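PDB 3WJ7: putative oxidoreductase, which probably acts as an NAD(P)-dependent oxidoreductase of the extended short-chain dehydrogenase/reductase family. Local coordinates for residues V118-Y123 with G234-K239; I177-S182 with A228-R233. All coordinates share one frame; numbering follows the deposited sequence.

How the interactions relate
Both contacts lie on the same side of the chain's centre, about 8 Å apart between their own centres, and share the mixed sheet of the Rossmann-type domain through its neighbouring parallel strands 120-124 and 176-185. Along the chain the order is 118-123, 177-182, 228-233, 234-239, which places interaction 2 within the chain span bridged by interaction 1. Helix 220-233 packs on the sheet in interaction 2; its exit loop then meets K120 at the start of strand 120-124 in interaction 1 and leads into strand 239-248. Probable backbone hydrogen bonds of 2.9 Å, Y123 N to I177 O and I178 N to E238 O, join the two regions. Interaction 2 is buried, interaction 1 superficial.

Interaction 1 of 2, residues V118-Y123 with G234-K239; sequences VEKIIY and GKIGEK
K120 and I236 meet through aliphatic carbons, CE of K120 lying 3.9 Å from CD1 of I236. CG of K120 stands opposite its backbone N (chi1 -152°), and the bend at chi3 (-93°) turns the outer part of the chain to the loop. I236 brings its delta methyl to the lysine, with CG1 beside its own backbone N (chi1 -70°), and the two chains run at a slant to each other. The touch is therefore made by the lysine methylene, while NZ stays 4.4 Å from O of G234, a proximity too long to count as a hydrogen bond. The segments bury 97 Å² between them, and none of the three touching residues is fully buried. In the Rossmann-type sheet K120 opens strand 120-124, and its side chain also touches I177 on the adjoining strand. The loop 234-239 links helix 220-233 to strand 239-248: G234 is the first residue to leave helical geometry, and a type II beta turn from K235 to E238 follows, closed by E238 N to K235 O at 3.1 Å. G237 takes the positive phi (101°) of that turn, and E238 forms a salt bridge with K312 beyond it.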
ATOM      1  N   VAL A 118      33.274  11.734  -1.470  1.00 49.04           N
ATOM      2  CA  VAL A 118      32.780  12.684  -2.504  1.00 46.12           C
ATOM      3  C   VAL A 118      32.730  14.092  -1.933  1.00 45.04           C
ATOM      4  O   VAL A 118      32.278  14.266  -0.820  1.00 47.11           O
ATOM      5  CB  VAL A 118      31.376  12.277  -3.051  1.00 49.32           C
ATOM      6  CG1 VAL A 118      30.711  13.432  -3.817  1.00 46.39           C
ATOM      7  CG2 VAL A 118      31.472  11.021  -3.922  1.00 42.74           C
ATOM      8  N   GLU A 119      33.191  15.083  -2.687  1.00 48.03           N
ATOM      9  CA  GLU A 119      33.351  16.443  -2.172  1.00 53.64           C
ATOM     10  C   GLU A 119      32.079  17.236  -2.295  1.00 50.52           C
ATOM     11  O   GLU A 119      31.803  18.106  -1.471  1.00 46.17           O
ATOM     12  CB  GLU A 119      34.442  17.213  -2.944  1.00 63.79           C
ATOM     13  CG  GLU A 119      35.875  16.837  -2.583  1.00 76.76           C
ATOM     14  CD  GLU A 119      36.910  17.342  -3.596  1.00 84.92           C
ATOM     15  OE1 GLU A 119      36.849  18.535  -3.995  1.00 88.93           O
ATOM     16  OE2 GLU A 119      37.797  16.540  -3.986  1.00 79.56           O
ATOM     17  N   LYS A 120      31.347  16.995  -3.378  1.00 47.64           N
ATOM     18  CA  LYS A 120      30.112  17.727  -3.605  1.00 47.89           C
ATOM     19  C   LYS A 120      29.004  16.871  -4.225  1.00 44.00           C
ATOM     20  O   LYS A 120      29.252  16.092  -5.158  1.00 41.41           O
ATOM     21  CB  LYS A 120      30.354  18.998  -4.411  1.00 51.58           C
ATOM     22  CG  LYS A 120      29.319  20.067  -4.079  1.00 56.19           C
ATOM     23  CD  LYS A 120      29.774  21.446  -4.548  1.00 61.45           C
ATOM     24  CE  LYS A 120      30.502  22.214  -3.443  1.00 56.92           C
ATOM     25  NZ  LYS A 120      30.477  23.645  -3.800  1.00 58.58           N
ATOM     26  N   ILE A 121      27.793  17.030  -3.680  1.00 37.15           N
ATOM     27  CA  ILE A 121      26.648  16.254  -4.077  1.00 32.02           C
ATOM     28  C   ILE A 121      25.587  17.228  -4.498  1.00 31.41           C
ATOM     29  O   ILE A 121      25.287  18.191  -3.792  1.00 32.93           O
ATOM     30  CB  ILE A 121      26.161  15.383  -2.899  1.00 31.47           C
ATOM     31  CG1 ILE A 121      27.207  14.333  -2.603  1.00 29.40           C
ATOM     32  CG2 ILE A 121      24.850  14.660  -3.232  1.00 30.66           C
ATOM     33  CD1 ILE A 121      27.069  13.709  -1.237  1.00 31.74           C
ATOM     34  N   ILE A 122      25.027  17.016  -5.670  1.00 31.23           N
ATOM     35  CA  ILE A 122      23.851  17.778  -6.038  1.00 30.94           C
ATOM     36  C   ILE A 122      22.679  16.827  -6.089  1.00 34.74           C
ATOM     37  O   ILE A 122      22.674  15.835  -6.859  1.00 33.87           O
ATOM     38  CB  ILE A 122      24.025  18.422  -7.388  1.00 32.65           C
ATOM     39  CG1 ILE A 122      25.084  19.511  -7.293  1.00 33.48           C
ATOM     40  CG2 ILE A 122      22.705  19.007  -7.924  1.00 31.26           C
ATOM     41  CD1 ILE A 122      25.516  19.692  -8.706  1.00 35.25           C
ATOM     42  N   TYR A 123      21.692  17.119  -5.249  1.00 35.01           N
ATOM     43  CA  TYR A 123      20.550  16.282  -5.131  1.00 34.14           C
ATOM     44  C   TYR A 123      19.374  16.860  -5.903  1.00 36.40           C
ATOM     45  O   TYR A 123      18.933  18.015  -5.652  1.00 35.80           O
ATOM     46  CB  TYR A 123      20.172  16.102  -3.675  1.00 34.63           C
ATOM     47  CG  TYR A 123      18.910  15.284  -3.562  1.00 34.63           C
ATOM     48  CD1 TYR A 123      18.840  14.015  -4.116  1.00 35.01           C
ATOM     49  CD2 TYR A 123      17.779  15.809  -2.988  1.00 34.28           C
ATOM     50  CE1 TYR A 123      17.689  13.256  -4.046  1.00 34.93           C
ATOM     51  CE2 TYR A 123      16.618  15.068  -2.903  1.00 35.25           C
ATOM     52  CZ  TYR A 123      16.590  13.794  -3.435  1.00 35.65           C
ATOM     53  OH  TYR A 123      15.464  13.074  -3.351  1.00 35.50           O
ATOM     54  N   GLY A 234      26.223  27.346  -6.169  1.00 53.93           N
ATOM     55  CA  GLY A 234      25.226  27.072  -5.106  1.00 48.88           C
ATOM     56  C   GLY A 234      25.912  26.847  -3.785  1.00 48.71           C
ATOM     57  O   GLY A 234      27.074  26.494  -3.789  1.00 48.87           O
ATOM     58  N   LYS A 235      25.207  27.048  -2.670  1.00 47.78           N
ATOM     59  CA  LYS A 235      25.768  26.840  -1.336  1.00 51.16           C
ATOM     60  C   LYS A 235      25.262  25.537  -0.708  1.00 51.11           C
ATOM     61  O   LYS A 235      24.060  25.247  -0.689  1.00 53.05           O
ATOM     62  CB  LYS A 235      25.432  28.005  -0.391  1.00 54.17           C
ATOM     63  CG  LYS A 235      26.297  29.231  -0.619  1.00 66.33           C
ATOM     64  CD  LYS A 235      25.671  30.503  -0.053  1.00 73.42           C
ATOM     65  CE  LYS A 235      26.493  31.730  -0.465  1.00 83.25           C
ATOM     66  NZ  LYS A 235      25.812  33.066  -0.366  1.00 79.96           N
ATOM     67  N   ILE A 236      26.185  24.756  -0.183  1.00 45.75           N
ATOM     68  CA  ILE A 236      25.826  23.600   0.594  1.00 46.72           C
ATOM     69  C   ILE A 236      24.744  23.883   1.643  1.00 45.98           C
ATOM     70  O   ILE A 236      24.870  24.808   2.419  1.00 47.80           O
ATOM     71  CB  ILE A 236      27.063  22.971   1.209  1.00 44.54           C
ATOM     72  CG1 ILE A 236      27.874  22.351   0.075  1.00 42.16           C
ATOM     73  CG2 ILE A 236      26.605  21.931   2.209  1.00 45.32           C
ATOM     74  CD1 ILE A 236      29.367  22.371   0.266  1.00 42.98           C
ATOM     75  N   GLY A 237      23.661  23.105   1.601  1.00 45.22           N
ATOM     76  CA  GLY A 237      22.552  23.216   2.539  1.00 41.50           C
ATOM     77  C   GLY A 237      21.327  23.955   2.010  1.00 44.91           C
ATOM     78  O   GLY A 237      20.245  23.946   2.661  1.00 48.37           O
ATOM     79  N   GLU A 238      21.472  24.601   0.857  1.00 40.52           N
ATOM     80  CA  GLU A 238      20.386  25.350   0.285  1.00 42.06           C
ATOM     81  C   GLU A 238      19.624  24.512  -0.747  1.00 41.97           C
ATOM     82  O   GLU A 238      20.188  23.581  -1.352  1.00 38.64           O
ATOM     83  CB  GLU A 238      20.931  26.601  -0.403  1.00 53.74           C
ATOM     84  CG  GLU A 238      21.730  27.574   0.479  1.00 60.61           C
ATOM     85  CD  GLU A 238      20.914  28.157   1.624  1.00 63.21           C
ATOM     86  OE1 GLU A 238      21.315  27.923   2.780  1.00 66.80           O
ATOM     87  OE2 GLU A 238      19.874  28.817   1.376  1.00 58.87           O
ATOM     88  N   LYS A 239      18.339  24.843  -0.912  1.00 41.22           N
ATOM     89  CA  LYS A 239      17.478  24.352  -1.992  1.00 41.35           C
ATOM     90  C   LYS A 239      17.303  25.448  -3.014  1.00 41.93           C
ATOM     91  O   LYS A 239      17.189  26.643  -2.673  1.00 42.63           O
ATOM     92  CB  LYS A 239      16.036  24.104  -1.516  1.00 41.76           C
ATOM     93  CG  LYS A 239      15.800  23.183  -0.339  1.00 40.54           C
ATOM     94  CD  LYS A 239      14.472  23.625   0.268  1.00 41.40           C
ATOM     95  CE  LYS A 239      13.727  22.510   0.984  1.00 40.90           C
ATOM     96  NZ  LYS A 239      13.091  23.025   2.239  1.00 44.43           N
TER

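Interaction 2 of 2, residues I177-S182 with A228-R233; sequences IIVNPS and ALALER
Helix packing against the central, mostly parallel sheet of a Rossmann-type domain brings A230, on helix 220-233, against I177 and V179 of strand 176-185. The methyl of A230 points to the strand and meets two side chains with one atom: its CB lies 3.8 Å from CG2 of V179 and 4.0 Å from CG2 of I177. These two residues alternate with I178, whose side chain leaves by the other face of the strand toward helix 153-172, so the sheet is covered on both faces, as in the alpha/beta/alpha layering of this fold. I177 contributes a second branch. With CG2 opposite its backbone N and CG1 beside it (chi1 -69°), the gamma methyl faces the alanine methyl while the longer arm reaches across to the helix backbone, bringing CD1 to 3.4 Å from O of A230. This is a van der Waals approach of a methyl to a backbone carbonyl. The single methyl of A230 is consistent with the near approach of the backbones, the alpha carbons of I177 and A230 being 7.2 Å apart. All three touching residues are buried, and the segments cover 134 Å² between them. L231 turns from strand 176-185 to pack on I122 of the neighbouring strand, and the side chain of V179 lies about 7 Å from a bound mercury ion.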
ATOM      1  N   ILE A 177      23.879  20.054  -2.070  1.00 36.66           N
ATOM      2  CA  ILE A 177      23.103  21.190  -2.503  1.00 34.28           C
ATOM      3  C   ILE A 177      21.864  20.599  -3.154  1.00 34.29           C
ATOM      4  O   ILE A 177      21.979  19.667  -3.960  1.00 33.23           O
ATOM      5  CB  ILE A 177      23.894  21.951  -3.570  1.00 33.07           C
ATOM      6  CG1 ILE A 177      25.121  22.630  -2.943  1.00 33.02           C
ATOM      7  CG2 ILE A 177      22.988  22.867  -4.378  1.00 32.45           C
ATOM      8  CD1 ILE A 177      26.176  23.166  -3.921  1.00 28.82           C
ATOM      9  N   ILE A 178      20.685  21.142  -2.824  1.00 37.10           N
ATOM     10  CA  ILE A 178      19.407  20.653  -3.352  1.00 33.65           C
ATOM     11  C   ILE A 178      18.772  21.562  -4.409  1.00 35.55           C
ATOM     12  O   ILE A 178      18.626  22.782  -4.243  1.00 37.21           O
ATOM     13  CB  ILE A 178      18.359  20.466  -2.241  1.00 34.22           C
ATOM     14  CG1 ILE A 178      18.942  19.634  -1.111  1.00 34.23           C
ATOM     15  CG2 ILE A 178      17.046  19.870  -2.809  1.00 33.21           C
ATOM     16  CD1 ILE A 178      18.002  19.496   0.082  1.00 38.03           C
ATOM     17  N   VAL A 179      18.276  20.900  -5.441  1.00 34.23           N
ATOM     18  CA  VAL A 179      17.609  21.490  -6.563  1.00 32.05           C
ATOM     19  C   VAL A 179      16.168  20.889  -6.590  1.00 34.81           C
ATOM     20  O   VAL A 179      15.956  19.702  -6.281  1.00 38.11           O
ATOM     21  CB  VAL A 179      18.536  21.151  -7.738  1.00 32.38           C
ATOM     22  CG1 VAL A 179      17.860  20.566  -8.949  1.00 30.60           C
ATOM     23  CG2 VAL A 179      19.510  22.309  -8.033  1.00 33.64           C
ATOM     24  N   ASN A 180      15.185  21.726  -6.886  1.00 35.65           N
ATOM     25  CA  ASN A 180      13.777  21.378  -6.952  1.00 35.08           C
ATOM     26  C   ASN A 180      13.200  21.817  -8.326  1.00 35.70           C
ATOM     27  O   ASN A 180      12.642  22.899  -8.463  1.00 36.57           O
ATOM     28  CB  ASN A 180      13.012  22.089  -5.829  1.00 38.65           C
ATOM     29  CG  ASN A 180      13.541  21.764  -4.426  1.00 42.30           C
ATOM     30  OD1 ASN A 180      12.936  20.962  -3.694  1.00 44.87           O
ATOM     31  ND2 ASN A 180      14.645  22.397  -4.032  1.00 38.41           N
ATOM     32  N   PRO A 181      13.351  20.993  -9.361  1.00 36.60           N
ATOM     33  CA  PRO A 181      12.727  21.275 -10.658  1.00 38.57           C
ATOM     34  C   PRO A 181      11.194  21.277 -10.562  1.00 37.81           C
ATOM     35  O   PRO A 181      10.640  20.586  -9.718  1.00 36.20           O
ATOM     36  CB  PRO A 181      13.124  20.077 -11.511  1.00 40.44           C
ATOM     37  CG  PRO A 181      14.200  19.357 -10.757  1.00 41.14           C
ATOM     38  CD  PRO A 181      13.993  19.672  -9.319  1.00 39.29           C
ATOM     39  N   SER A 182      10.531  22.085 -11.386  1.00 37.61           N
ATOM     40  CA  SER A 182       9.086  22.040 -11.500  1.00 36.01           C
ATOM     41  C   SER A 182       8.767  20.912 -12.485  1.00 35.11           C
ATOM     42  O   SER A 182       9.385  19.853 -12.438  1.00 40.42           O
ATOM     43  CB  SER A 182       8.531  23.386 -11.987  1.00 36.93           C
ATOM     44  OG  SER A 182       9.051  23.746 -13.268  1.00 39.82           O
ATOM     45  N   ALA A 228      23.881  22.467 -13.373  1.00 39.66           N
ATOM     46  CA  ALA A 228      25.294  22.796 -13.523  1.00 38.00           C
ATOM     47  C   ALA A 228      25.611  24.037 -12.708  1.00 39.47           C
ATOM     48  O   ALA A 228      26.635  24.102 -12.005  1.00 36.95           O
ATOM     49  CB  ALA A 228      25.671  22.963 -14.990  1.00 37.74           C
ATOM     50  N   LEU A 229      24.690  25.005 -12.778  1.00 42.25           N
ATOM     51  CA  LEU A 229      24.800  26.275 -12.022  1.00 41.32           C
ATOM     52  C   LEU A 229      24.793  26.058 -10.540  1.00 40.09           C
ATOM     53  O   LEU A 229      25.412  26.827  -9.821  1.00 42.44           O
ATOM     54  CB  LEU A 229      23.643  27.220 -12.379  1.00 41.44           C
ATOM     55  CG  LEU A 229      23.634  27.587 -13.865  1.00 43.26           C
ATOM     56  CD1 LEU A 229      22.370  28.349 -14.274  1.00 40.90           C
ATOM     57  CD2 LEU A 229      24.929  28.329 -14.176  1.00 37.41           C
ATOM     58  N   ALA A 230      24.070  25.034 -10.066  1.00 39.23           N
ATOM     59  CA  ALA A 230      24.072  24.755  -8.626  1.00 39.16           C
ATOM     60  C   ALA A 230      25.401  24.169  -8.184  1.00 39.94           C
ATOM     61  O   ALA A 230      25.854  24.475  -7.081  1.00 39.19           O
ATOM     62  CB  ALA A 230      22.942  23.853  -8.218  1.00 40.28           C
ATOM     63  N   LEU A 231      26.009  23.343  -9.042  1.00 37.92           N
ATOM     64  CA  LEU A 231      27.361  22.868  -8.818  1.00 40.78           C
ATOM     65  C   LEU A 231      28.370  24.028  -8.805  1.00 48.54           C
ATOM     66  O   LEU A 231      29.294  24.020  -7.983  1.00 54.00           O
ATOM     67  CB  LEU A 231      27.787  21.865  -9.899  1.00 36.53           C
ATOM     68  CG  LEU A 231      29.303  21.596  -9.918  1.00 35.43           C
ATOM     69  CD1 LEU A 231      29.740  20.722  -8.784  1.00 34.65           C
ATOM     70  CD2 LEU A 231      29.717  20.907 -11.184  1.00 37.68           C
ATOM     71  N   GLU A 232      28.216  25.003  -9.713  1.00 48.52           N
ATOM     72  CA  GLU A 232      29.192  26.110  -9.795  1.00 50.75           C
ATOM     73  C   GLU A 232      29.026  27.173  -8.717  1.00 55.88           C
ATOM     74  O   GLU A 232      30.009  27.510  -8.077  1.00 56.62           O
ATOM     75  CB  GLU A 232      29.243  26.726 -11.179  1.00 47.31           C
ATOM     76  CG  GLU A 232      29.985  25.828 -12.165  1.00 50.82           C
ATOM     77  CD  GLU A 232      29.337  25.783 -13.548  1.00 58.11           C
ATOM     78  OE1 GLU A 232      28.521  26.684 -13.856  1.00 64.80           O
ATOM     79  OE2 GLU A 232      29.632  24.840 -14.333  1.00 59.16           O
ATOM     80  N   ARG A 233      27.793  27.635  -8.456  1.00 58.17           N
ATOM     81  CA  ARG A 233      27.576  28.815  -7.593  1.00 56.28           C
ATOM     82  C   ARG A 233      26.645  28.586  -6.403  1.00 52.03           C
ATOM     83  O   ARG A 233      26.302  29.530  -5.696  1.00 48.46           O
ATOM     84  CB  ARG A 233      27.096  30.048  -8.419  1.00 62.42           C
ATOM     85  CG  ARG A 233      27.760  30.204  -9.795  1.00 71.02           C
ATOM     86  CD  ARG A 233      27.265  31.393 -10.631  1.00 79.07           C
ATOM     87  NE  ARG A 233      28.057  32.620 -10.436  1.00 88.65           N
ATOM     88  CZ  ARG A 233      27.571  33.821 -10.088  1.00 95.15           C
ATOM     89  NH1 ARG A 233      26.261  34.021  -9.891  1.00 85.43           N
ATOM     90  NH2 ARG A 233      28.409  34.847  -9.952  1.00 80.59           N
TER